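Local atomic coordinates of cytochrome c family protein (Geobacter sulfurreducens, PDB entry 1RWJ), a protein that probably carries electrons as a multidomain cytochrome c polymer, of which this chain is domain C, a c7-type three-heme domain. Residues K38-K43 with G57-A62; F21-H26 with E34-L39. All blocks are in the same frame, centred on the assembly; numbering follows the deposited sequence.

How the interactions relate
Both contacts are buried and touch one heme c, interaction 2 across its iron and interaction 1 at its edge, from the 38-43 side. They share Lys-38 and Leu-39, so interaction 1 takes up the chain where interaction 2 leaves it. Their chemistry differs. In interaction 2 the segments 21-26 and 34-39 hardly meet directly, burying 61 Å² between them; iron and a thioether do the joining. In interaction 1 the loops 38-43 and 57-62 bury 182 Å² through apolar packing and one bridging water, with partly exposed Leu-39 and Ala-62 at its outer side. A probable hydrogen bond from Phe-40 N to Cys-35 O, 2.9 Å, ties the two.

Interaction 1: residues K38-K43 with G57-A62; sequences KLFAYK and GKSCGA. With HEC (heme c), chain B.
Phe-40 and Ser-59 meet at a ring edge, and the route from CB to CZ of the phenylalanine explains how. CB lies against heme pyrrole carbon C2D at 4.1 Å. With CG anti to the carbonyl carbon (chi1 -55°), the ring lies face-on against heme methyl CMD, which sits 3.4 Å above the ring plane, over its centre, a CH-pi contact. CG, both CD and both CE atoms all pack on CMD at 3.6 to 3.8 Å; CD1 is also near meso carbon CHD, and CD2 near propionate carbon CBD. Further out the rim turns to the other loop: CE2 is 3.4 Å from Ser-59 OG, and CZ ends against the Ser-59 to Cys-60 peptide, between Ser-59 C and Cys-60 N. Beside it, both methyls of Leu-39 close on one carbon, with CD2 3.8 Å from Ala-62 CB. The only polar link is a water that donates to Leu-39 O (2.9 Å) and accepts from Ser-59 N (2.8 Å). With an alanine at Phe-40, CMD would probably lose the ring face it packs on, and a gap would open before Ser-59. Cys-60 is covalently attached to a second heme c, so this largely apolar packing probably helps to set the spacing of the two loops.

Interaction 2: residues F21-H26 with E34-L39; sequences FSHEFH and ECHTKL. With HEC (heme c), chain B.
His-23 and His-36 face each other edge-on across one heme iron, their NE2 atoms 4.0 Å apart and each near the plane of the other's ring; the two imidazoles are about 24° from parallel. Over one face of His-23 lies Phe-21 CE2, and the heme meso carbon CHA is at its edge. Phe-21 in turn takes heme methyl CMD over one face, while its CZ packs 3.4 Å from heme CHD. Phe-21 CE1 and Phe-25 CD2 lie over opposite faces of the His-26 ring, each toward the rim, with Ser-22 O at the edge accepting from His-26 ND1 at 2.9 Å. That bond helps to fix the rotation of His-26, whose NE2 binds the iron of another heme. Iron is held by His-23 NE2 and His-36 NE2, both at 2.0 Å, with an N-Fe-N angle of about 177°. The first torsion of His-23, -91°, lies off the staggered value, and at this setting NE2 reaches the metal. Each ND1 gives its hydrogen to a backbone carbonyl, Pro-6 O and Phe-40 O, which probably makes the ligands more electron-rich. Cys-35 SG is bonded to heme CAC (1.8 Å); with Cys-32 and His-36 it forms the CXXCH motif of a bis-histidine c-type heme.

Interaction 1: residues K38-K43 with G57-A62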
ATOM      1  N   LYS A  38       9.606   6.765  -4.891  1.00 19.85           N
ATOM      2  CA  LYS A  38       9.938   5.541  -5.615  1.00 20.87           C
ATOM      3  C   LYS A  38       8.779   4.552  -5.777  1.00 19.60           C
ATOM      4  O   LYS A  38       8.586   3.983  -6.855  1.00 19.15           O
ATOM      5  CB  LYS A  38      11.115   4.836  -4.933  1.00 24.31           C
ATOM      6  N   LEU A  39       8.007   4.353  -4.715  1.00 18.12           N
ATOM      7  CA  LEU A  39       6.896   3.409  -4.761  1.00 18.34           C
ATOM      8  C   LEU A  39       5.525   4.056  -4.885  1.00 17.87           C
ATOM      9  O   LEU A  39       4.656   3.544  -5.590  1.00 16.98           O
ATOM     10  CB  LEU A  39       6.912   2.524  -3.514  1.00 18.52           C
ATOM     11  CG  LEU A  39       8.212   1.766  -3.237  1.00 20.83           C
ATOM     12  CD1 LEU A  39       8.037   0.928  -1.975  1.00 21.25           C
ATOM     13  CD2 LEU A  39       8.573   0.881  -4.429  1.00 20.85           C
ATOM     14  N   PHE A  40       5.332   5.174  -4.192  1.00 17.36           N
ATOM     15  CA  PHE A  40       4.051   5.871  -4.218  1.00 17.34           C
ATOM     16  C   PHE A  40       4.229   7.373  -4.306  1.00 16.07           C
ATOM     17  O   PHE A  40       5.216   7.918  -3.827  1.00 15.22           O
ATOM     18  CB  PHE A  40       3.237   5.566  -2.952  1.00 16.99           C
ATOM     19  CG  PHE A  40       3.032   4.101  -2.694  1.00 16.96           C
ATOM     20  CD1 PHE A  40       3.883   3.407  -1.840  1.00 18.30           C
ATOM     21  CD2 PHE A  40       1.991   3.413  -3.310  1.00 17.58           C
ATOM     22  CE1 PHE A  40       3.700   2.040  -1.602  1.00 16.42           C
ATOM     23  CE2 PHE A  40       1.800   2.051  -3.078  1.00 18.77           C
ATOM     24  CZ  PHE A  40       2.657   1.365  -2.221  1.00 19.01           C
ATOM     25  N   ALA A  41       3.253   8.037  -4.914  1.00 18.60           N
ATOM     26  CA  ALA A  41       3.287   9.486  -5.037  1.00 18.28           C
ATOM     27  C   ALA A  41       2.841  10.071  -3.705  1.00 18.33           C
ATOM     28  O   ALA A  41       2.247   9.373  -2.886  1.00 17.82           O
ATOM     29  CB  ALA A  41       2.344   9.938  -6.142  1.00 19.08           C
ATOM     30  N   TYR A  42       3.141  11.346  -3.485  1.00 18.89           N
ATOM     31  CA  TYR A  42       2.728  12.022  -2.263  1.00 19.75           C
ATOM     32  C   TYR A  42       1.302  12.524  -2.478  1.00 21.86           C
ATOM     33  O   TYR A  42       0.908  13.566  -1.960  1.00 22.50           O
ATOM     34  CB  TYR A  42       3.653  13.207  -1.967  1.00 17.69           C
ATOM     35  CG  TYR A  42       4.909  12.864  -1.198  1.00 16.91           C
ATOM     36  CD1 TYR A  42       6.173  13.098  -1.744  1.00 15.71           C
ATOM     37  CD2 TYR A  42       4.838  12.363   0.103  1.00 17.92           C
ATOM     38  CE1 TYR A  42       7.335  12.849  -1.009  1.00 17.43           C
ATOM     39  CE2 TYR A  42       5.995  12.113   0.845  1.00 17.14           C
ATOM     40  CZ  TYR A  42       7.236  12.358   0.284  1.00 17.65           C
ATOM     41  OH  TYR A  42       8.379  12.120   1.014  1.00 20.30           O
ATOM     42  N   LYS A  43       0.541  11.760  -3.255  1.00 23.90           N
ATOM     43  CA  LYS A  43      -0.841  12.082  -3.586  1.00 26.36           C
ATOM     44  C   LYS A  43      -1.590  10.762  -3.745  1.00 26.73           C
ATOM     45  O   LYS A  43      -1.205   9.919  -4.556  1.00 28.14           O
ATOM     46  CB  LYS A  43      -0.885  12.870  -4.900  1.00 27.07           C
ATOM     47  CG  LYS A  43      -2.283  13.184  -5.410  1.00 28.40           C
ATOM     48  N   GLY A  57       6.104  -7.026  -8.009  1.00 20.02           N
ATOM     49  CA  GLY A  57       6.941  -6.171  -7.183  1.00 18.80           C
ATOM     50  C   GLY A  57       6.621  -4.686  -7.138  1.00 18.59           C
ATOM     51  O   GLY A  57       7.404  -3.891  -6.609  1.00 17.86           O
ATOM     52  N   LYS A  58       5.470  -4.303  -7.677  1.00 17.53           N
ATOM     53  CA  LYS A  58       5.069  -2.903  -7.685  1.00 17.77           C
ATOM     54  C   LYS A  58       4.110  -2.634  -6.534  1.00 16.47           C
ATOM     55  O   LYS A  58       3.556  -3.568  -5.954  1.00 15.56           O
ATOM     56  CB  LYS A  58       4.384  -2.569  -9.011  1.00 20.45           C
ATOM     57  CG  LYS A  58       5.207  -2.926 -10.238  1.00 25.71           C
ATOM     58  CD  LYS A  58       4.380  -2.803 -11.505  1.00 31.01           C
ATOM     59  CE  LYS A  58       5.133  -3.344 -12.708  1.00 33.44           C
ATOM     60  NZ  LYS A  58       4.286  -3.315 -13.935  1.00 35.23           N
ATOM     61  N   SER A  59       3.914  -1.358  -6.209  1.00 15.65           N
ATOM     62  CA  SER A  59       3.000  -0.962  -5.141  1.00 15.97           C
ATOM     63  C   SER A  59       3.284  -1.735  -3.848  1.00 15.78           C
ATOM     64  O   SER A  59       4.442  -1.886  -3.462  1.00 12.71           O
ATOM     65  CB  SER A  59       1.553  -1.196  -5.597  1.00 16.73           C
ATOM     66  OG  SER A  59       0.618  -0.687  -4.664  1.00 16.67           O
ATOM     67  N   CYS A  60       2.237  -2.224  -3.183  1.00 14.76           N
ATOM     68  CA  CYS A  60       2.419  -2.967  -1.933  1.00 16.25           C
ATOM     69  C   CYS A  60       3.335  -4.169  -2.129  1.00 16.83           C
ATOM     70  O   CYS A  60       4.058  -4.567  -1.213  1.00 16.05           O
ATOM     71  CB  CYS A  60       1.079  -3.468  -1.396  1.00 15.68           C
ATOM     72  SG  CYS A  60      -0.228  -2.212  -1.302  1.00 16.70           S
ATOM     73  N   GLY A  61       3.288  -4.746  -3.328  1.00 15.81           N
ATOM     74  CA  GLY A  61       4.101  -5.910  -3.636  1.00 17.33           C
ATOM     75  C   GLY A  61       5.602  -5.694  -3.579  1.00 15.97           C
ATOM     76  O   GLY A  61       6.372  -6.657  -3.653  1.00 15.38           O
ATOM     77  N   ALA A  62       6.031  -4.440  -3.466  1.00 16.20           N
ATOM     78  CA  ALA A  62       7.454  -4.142  -3.390  1.00 17.01           C
ATOM     79  C   ALA A  62       8.013  -4.742  -2.099  1.00 18.01           C
ATOM     80  O   ALA A  62       9.202  -5.055  -2.012  1.00 19.21           O
ATOM     81  CB  ALA A  62       7.682  -2.637  -3.418  1.00 18.74           C
TER
HETATM   82 FE   HEC B  90       2.867   8.054   2.535  1.00 16.58          FE
HETATM   83  CHA HEC B  90       0.063   8.508   0.565  1.00 15.06           C
HETATM   84  CHB HEC B  90       3.044  11.448   3.070  1.00 15.51           C
HETATM   85  CHC HEC B  90       5.581   7.608   4.594  1.00 15.31           C
HETATM   86  CHD HEC B  90       3.018   4.782   1.589  1.00 15.36           C
HETATM   87  NA  HEC B  90       1.765   9.621   1.984  1.00 15.47           N
HETATM   88  C1A HEC B  90       0.634   9.636   1.170  1.00 16.20           C
HETATM   89  C2A HEC B  90       0.175  11.011   0.966  1.00 16.56           C
HETATM   90  C3A HEC B  90       1.012  11.820   1.666  1.00 16.07           C
HETATM   91  C4A HEC B  90       1.995  10.960   2.288  1.00 16.21           C
HETATM   92  CMA HEC B  90       0.956  13.350   1.742  1.00 17.48           C
HETATM   93  CAA HEC B  90      -1.009  11.475   0.129  1.00 18.75           C
HETATM   94  CBA HEC B  90      -2.273  11.452   0.971  1.00 22.69           C
HETATM   95  CGA HEC B  90      -3.472  12.022   0.242  1.00 24.76           C
HETATM   96  O1A HEC B  90      -4.571  12.039   0.836  1.00 25.97           O
HETATM   97  O2A HEC B  90      -3.316  12.452  -0.920  1.00 22.86           O
HETATM   98  NB  HEC B  90       4.016   9.255   3.630  1.00 15.68           N
HETATM   99  C1B HEC B  90       3.980  10.644   3.698  1.00 15.16           C
HETATM  100  C2B HEC B  90       5.020  11.164   4.548  1.00 15.07           C
HETATM  101  C3B HEC B  90       5.684  10.087   5.056  1.00 15.38           C
HETATM  102  C4B HEC B  90       5.074   8.905   4.458  1.00 16.29           C
HETATM  103  CMB HEC B  90       5.393  12.635   4.734  1.00 14.01           C
HETATM  104  CAB HEC B  90       6.785  10.121   6.112  1.00 17.68           C
HETATM  105  CBB HEC B  90       6.293  10.670   7.453  1.00 17.67           C
HETATM  106  NC  HEC B  90       4.040   6.533   3.000  1.00 14.97           N
HETATM  107  C1C HEC B  90       5.093   6.502   3.895  1.00 15.06           C
HETATM  108  C2C HEC B  90       5.692   5.180   3.937  1.00 14.68           C
HETATM  109  C3C HEC B  90       5.010   4.412   3.053  1.00 15.08           C
HETATM  110  C4C HEC B  90       3.974   5.253   2.485  1.00 14.59           C
HETATM  111  CMC HEC B  90       6.922   4.767   4.754  1.00 17.43           C
HETATM  112  CAC HEC B  90       5.385   3.003   2.569  1.00 14.91           C
HETATM  113  CBC HEC B  90       5.377   1.928   3.657  1.00 17.10           C
HETATM  114  ND  HEC B  90       1.738   6.895   1.396  1.00 14.75           N
HETATM  115  C1D HEC B  90       1.936   5.539   1.139  1.00 15.58           C
HETATM  116  C2D HEC B  90       0.849   5.003   0.349  1.00 15.52           C
HETATM  117  C3D HEC B  90       0.031   6.034   0.034  1.00 16.05           C
HETATM  118  C4D HEC B  90       0.579   7.217   0.690  1.00 14.76           C
HETATM  119  CMD HEC B  90       0.606   3.538   0.010  1.00 13.62           C
HETATM  120  CAD HEC B  90      -1.199   5.912  -0.859  1.00 16.49           C
HETATM  121  CBD HEC B  90      -0.899   6.082  -2.344  1.00 20.04           C
HETATM  122  CGD HEC B  90      -2.132   5.885  -3.213  1.00 20.42           C
HETATM  123  O1D HEC B  90      -3.237   6.233  -2.756  1.00 22.02           O
HETATM  124  O2D HEC B  90      -1.994   5.398  -4.355  1.00 21.44           O
HETATM  125  O   HOH W   1       5.085   1.067  -7.001  1.00 16.87           O

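Interaction 2: residues F21-H26 with E34-L39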
ATOM      1  N   PHE A  21      -4.473   1.273   3.929  1.00 21.72           N
ATOM      2  CA  PHE A  21      -3.052   1.335   4.236  1.00 21.57           C
ATOM      3  C   PHE A  21      -2.866   2.227   5.451  1.00 20.82           C
ATOM      4  O   PHE A  21      -3.374   3.346   5.485  1.00 21.79           O
ATOM      5  CB  PHE A  21      -2.269   1.929   3.066  1.00 20.41           C
ATOM      6  CG  PHE A  21      -0.841   2.255   3.405  1.00 19.43           C
ATOM      7  CD1 PHE A  21       0.117   1.253   3.468  1.00 18.53           C
ATOM      8  CD2 PHE A  21      -0.469   3.560   3.715  1.00 18.99           C
ATOM      9  CE1 PHE A  21       1.424   1.536   3.839  1.00 18.77           C
ATOM     10  CE2 PHE A  21       0.836   3.856   4.090  1.00 17.81           C
ATOM     11  CZ  PHE A  21       1.787   2.840   4.153  1.00 17.17           C
ATOM     12  N   SER A  22      -2.128   1.741   6.441  1.00 19.53           N
ATOM     13  CA  SER A  22      -1.897   2.527   7.646  1.00 20.28           C
ATOM     14  C   SER A  22      -0.515   3.159   7.700  1.00 18.45           C
ATOM     15  O   SER A  22       0.494   2.459   7.763  1.00 16.70           O
ATOM     16  CB  SER A  22      -2.091   1.658   8.894  1.00 21.26           C
ATOM     17  OG  SER A  22      -1.698   2.363  10.064  1.00 21.36           O
ATOM     18  N   HIS A  23      -0.464   4.486   7.665  1.00 18.19           N
ATOM     19  CA  HIS A  23       0.816   5.174   7.767  1.00 18.18           C
ATOM     20  C   HIS A  23       1.326   4.964   9.188  1.00 19.78           C
ATOM     21  O   HIS A  23       2.514   4.744   9.414  1.00 20.08           O
ATOM     22  CB  HIS A  23       0.661   6.676   7.528  1.00 19.39           C
ATOM     23  CG  HIS A  23       0.831   7.089   6.099  1.00 17.65           C
ATOM     24  ND1 HIS A  23      -0.206   7.478   5.281  1.00 17.56           N
ATOM     25  CD2 HIS A  23       1.954   7.190   5.342  1.00 16.68           C
ATOM     26  CE1 HIS A  23       0.310   7.796   4.085  1.00 16.75           C
ATOM     27  NE2 HIS A  23       1.619   7.640   4.067  1.00 15.05           N
ATOM     28  N   GLU A  24       0.406   5.036  10.145  1.00 22.56           N
ATOM     29  CA  GLU A  24       0.750   4.874  11.551  1.00 23.51           C
ATOM     30  C   GLU A  24       1.548   3.598  11.781  1.00 22.51           C
ATOM     31  O   GLU A  24       2.582   3.610  12.449  1.00 22.84           O
ATOM     32  CB  GLU A  24      -0.523   4.859  12.403  1.00 27.35           C
ATOM     33  CG  GLU A  24      -0.270   5.056  13.888  1.00 35.25           C
ATOM     34  CD  GLU A  24      -1.549   5.262  14.679  1.00 37.89           C
ATOM     35  OE1 GLU A  24      -2.319   6.190  14.342  1.00 40.27           O
ATOM     36  OE2 GLU A  24      -1.781   4.499  15.640  1.00 42.03           O
ATOM     37  N   PHE A  25       1.075   2.494  11.216  1.00 21.56           N
ATOM     38  CA  PHE A  25       1.778   1.234  11.382  1.00 21.68           C
ATOM     39  C   PHE A  25       3.133   1.232  10.689  1.00 19.72           C
ATOM     40  O   PHE A  25       4.159   0.966  11.313  1.00 20.21           O
ATOM     41  CB  PHE A  25       0.961   0.064  10.832  1.00 21.76           C
ATOM     42  CG  PHE A  25       1.635  -1.263  11.020  1.00 23.47           C
ATOM     43  CD1 PHE A  25       1.508  -1.957  12.220  1.00 25.08           C
ATOM     44  CD2 PHE A  25       2.469  -1.779  10.034  1.00 24.48           C
ATOM     45  CE1 PHE A  25       2.204  -3.141  12.437  1.00 26.85           C
ATOM     46  CE2 PHE A  25       3.173  -2.961  10.242  1.00 26.18           C
ATOM     47  CZ  PHE A  25       3.040  -3.643  11.448  1.00 27.49           C
ATOM     48  N   HIS A  26       3.139   1.531   9.393  1.00 18.97           N
ATOM     49  CA  HIS A  26       4.380   1.508   8.630  1.00 18.97           C
ATOM     50  C   HIS A  26       5.435   2.524   9.049  1.00 18.72           C
ATOM     51  O   HIS A  26       6.630   2.275   8.893  1.00 19.98           O
ATOM     52  CB  HIS A  26       4.078   1.648   7.129  1.00 17.35           C
ATOM     53  CG  HIS A  26       3.347   0.477   6.552  1.00 16.62           C
ATOM     54  ND1 HIS A  26       1.997   0.251   6.710  1.00 16.67           N
ATOM     55  CD2 HIS A  26       3.811  -0.575   5.832  1.00 16.58           C
ATOM     56  CE1 HIS A  26       1.694  -0.904   6.094  1.00 18.33           C
ATOM     57  NE2 HIS A  26       2.764  -1.445   5.544  1.00 15.97           N
ATOM     58  N   GLU A  34      11.475   5.857   1.918  1.00 19.43           N
ATOM     59  CA  GLU A  34      11.584   4.438   1.617  1.00 20.07           C
ATOM     60  C   GLU A  34      10.399   4.024   0.746  1.00 19.93           C
ATOM     61  O   GLU A  34      10.399   2.945   0.151  1.00 21.63           O
ATOM     62  CB  GLU A  34      11.639   3.618   2.909  1.00 22.89           C
ATOM     63  CG  GLU A  34      12.904   3.897   3.715  1.00 27.39           C
ATOM     64  CD  GLU A  34      13.054   3.007   4.932  1.00 29.06           C
ATOM     65  OE1 GLU A  34      13.331   1.799   4.767  1.00 31.81           O
ATOM     66  OE2 GLU A  34      12.895   3.519   6.057  1.00 27.74           O
ATOM     67  N   CYS A  35       9.402   4.906   0.659  1.00 17.97           N
ATOM     68  CA  CYS A  35       8.203   4.658  -0.145  1.00 17.10           C
ATOM     69  C   CYS A  35       7.905   5.776  -1.131  1.00 18.34           C
ATOM     70  O   CYS A  35       7.424   5.523  -2.234  1.00 17.90           O
ATOM     71  CB  CYS A  35       6.981   4.488   0.746  1.00 16.80           C
ATOM     72  SG  CYS A  35       7.008   2.975   1.752  1.00 16.96           S
ATOM     73  N   HIS A  36       8.162   7.013  -0.716  1.00 16.74           N
ATOM     74  CA  HIS A  36       7.913   8.177  -1.563  1.00 17.68           C
ATOM     75  C   HIS A  36       9.224   8.736  -2.101  1.00 18.24           C
ATOM     76  O   HIS A  36      10.155   8.972  -1.333  1.00 19.49           O
ATOM     77  CB  HIS A  36       7.202   9.275  -0.769  1.00 17.85           C
ATOM     78  CG  HIS A  36       5.845   8.889  -0.271  1.00 16.01           C
ATOM     79  ND1 HIS A  36       4.746   8.698  -1.079  1.00 16.01           N
ATOM     80  CD2 HIS A  36       5.407   8.674   0.995  1.00 15.51           C
ATOM     81  CE1 HIS A  36       3.706   8.390  -0.291  1.00 18.13           C
ATOM     82  NE2 HIS A  36       4.062   8.362   0.980  1.00 14.54           N
ATOM     83  N   THR A  37       9.342   8.990  -3.400  1.00 17.06           N
ATOM     84  CA  THR A  37       8.341   8.799  -4.440  1.00 16.97           C
ATOM     85  C   THR A  37       8.574   7.524  -5.247  1.00 19.58           C
ATOM     86  O   THR A  37       7.819   7.225  -6.171  1.00 19.22           O
ATOM     87  CB  THR A  37       8.338   9.996  -5.414  1.00 19.92           C
ATOM     88  OG1 THR A  37       9.680  10.256  -5.842  1.00 18.99           O
ATOM     89  CG2 THR A  37       7.772  11.239  -4.740  1.00 21.74           C
ATOM     90  N   LYS A  38       9.606   6.765  -4.891  1.00 19.85           N
ATOM     91  CA  LYS A  38       9.938   5.541  -5.615  1.00 20.87           C
ATOM     92  C   LYS A  38       8.779   4.552  -5.777  1.00 19.60           C
ATOM     93  O   LYS A  38       8.586   3.983  -6.855  1.00 19.15           O
ATOM     94  CB  LYS A  38      11.115   4.836  -4.933  1.00 24.31           C
ATOM     95  N   LEU A  39       8.007   4.353  -4.715  1.00 18.12           N
ATOM     96  CA  LEU A  39       6.896   3.409  -4.761  1.00 18.34           C
ATOM     97  C   LEU A  39       5.525   4.056  -4.885  1.00 17.87           C
ATOM     98  O   LEU A  39       4.656   3.544  -5.590  1.00 16.98           O
ATOM     99  CB  LEU A  39       6.912   2.524  -3.514  1.00 18.52           C
ATOM    100  CG  LEU A  39       8.212   1.766  -3.237  1.00 20.83           C
ATOM    101  CD1 LEU A  39       8.037   0.928  -1.975  1.00 21.25           C
ATOM    102  CD2 LEU A  39       8.573   0.881  -4.429  1.00 20.85           C
TER
HETATM  103 FE   HEC B  90       2.867   8.054   2.535  1.00 16.58          FE
HETATM  104  CHA HEC B  90       0.063   8.508   0.565  1.00 15.06           C
HETATM  105  CHB HEC B  90       3.044  11.448   3.070  1.00 15.51           C
HETATM  106  CHC HEC B  90       5.581   7.608   4.594  1.00 15.31           C
HETATM  107  CHD HEC B  90       3.018   4.782   1.589  1.00 15.36           C
HETATM  108  NA  HEC B  90       1.765   9.621   1.984  1.00 15.47           N
HETATM  109  C1A HEC B  90       0.634   9.636   1.170  1.00 16.20           C
HETATM  110  C2A HEC B  90       0.175  11.011   0.966  1.00 16.56           C
HETATM  111  C3A HEC B  90       1.012  11.820   1.666  1.00 16.07           C
HETATM  112  C4A HEC B  90       1.995  10.960   2.288  1.00 16.21           C
HETATM  113  CMA HEC B  90       0.956  13.350   1.742  1.00 17.48           C
HETATM  114  CAA HEC B  90      -1.009  11.475   0.129  1.00 18.75           C
HETATM  115  CBA HEC B  90      -2.273  11.452   0.971  1.00 22.69           C
HETATM  116  CGA HEC B  90      -3.472  12.022   0.242  1.00 24.76           C
HETATM  117  O1A HEC B  90      -4.571  12.039   0.836  1.00 25.97           O
HETATM  118  O2A HEC B  90      -3.316  12.452  -0.920  1.00 22.86           O
HETATM  119  NB  HEC B  90       4.016   9.255   3.630  1.00 15.68           N
HETATM  120  C1B HEC B  90       3.980  10.644   3.698  1.00 15.16           C
HETATM  121  C2B HEC B  90       5.020  11.164   4.548  1.00 15.07           C
HETATM  122  C3B HEC B  90       5.684  10.087   5.056  1.00 15.38           C
HETATM  123  C4B HEC B  90       5.074   8.905   4.458  1.00 16.29           C
HETATM  124  CMB HEC B  90       5.393  12.635   4.734  1.00 14.01           C
HETATM  125  CAB HEC B  90       6.785  10.121   6.112  1.00 17.68           C
HETATM  126  CBB HEC B  90       6.293  10.670   7.453  1.00 17.67           C
HETATM  127  NC  HEC B  90       4.040   6.533   3.000  1.00 14.97           N
HETATM  128  C1C HEC B  90       5.093   6.502   3.895  1.00 15.06           C
HETATM  129  C2C HEC B  90       5.692   5.180   3.937  1.00 14.68           C
HETATM  130  C3C HEC B  90       5.010   4.412   3.053  1.00 15.08           C
HETATM  131  C4C HEC B  90       3.974   5.253   2.485  1.00 14.59           C
HETATM  132  CMC HEC B  90       6.922   4.767   4.754  1.00 17.43           C
HETATM  133  CAC HEC B  90       5.385   3.003   2.569  1.00 14.91           C
HETATM  134  CBC HEC B  90       5.377   1.928   3.657  1.00 17.10           C
HETATM  135  ND  HEC B  90       1.738   6.895   1.396  1.00 14.75           N
HETATM  136  C1D HEC B  90       1.936   5.539   1.139  1.00 15.58           C
HETATM  137  C2D HEC B  90       0.849   5.003   0.349  1.00 15.52           C
HETATM  138  C3D HEC B  90       0.031   6.034   0.034  1.00 16.05           C
HETATM  139  C4D HEC B  90       0.579   7.217   0.690  1.00 14.76           C
HETATM  140  CMD HEC B  90       0.606   3.538   0.010  1.00 13.62           C
HETATM  141  CAD HEC B  90      -1.199   5.912  -0.859  1.00 16.49           C
HETATM  142  CBD HEC B  90      -0.899   6.082  -2.344  1.00 20.04           C
HETATM  143  CGD HEC B  90      -2.132   5.885  -3.213  1.00 20.42           C
HETATM  144  O1D HEC B  90      -3.237   6.233  -2.756  1.00 22.02           O
HETATM  145  O2D HEC B  90      -1.994   5.398  -4.355  1.00 21.44           O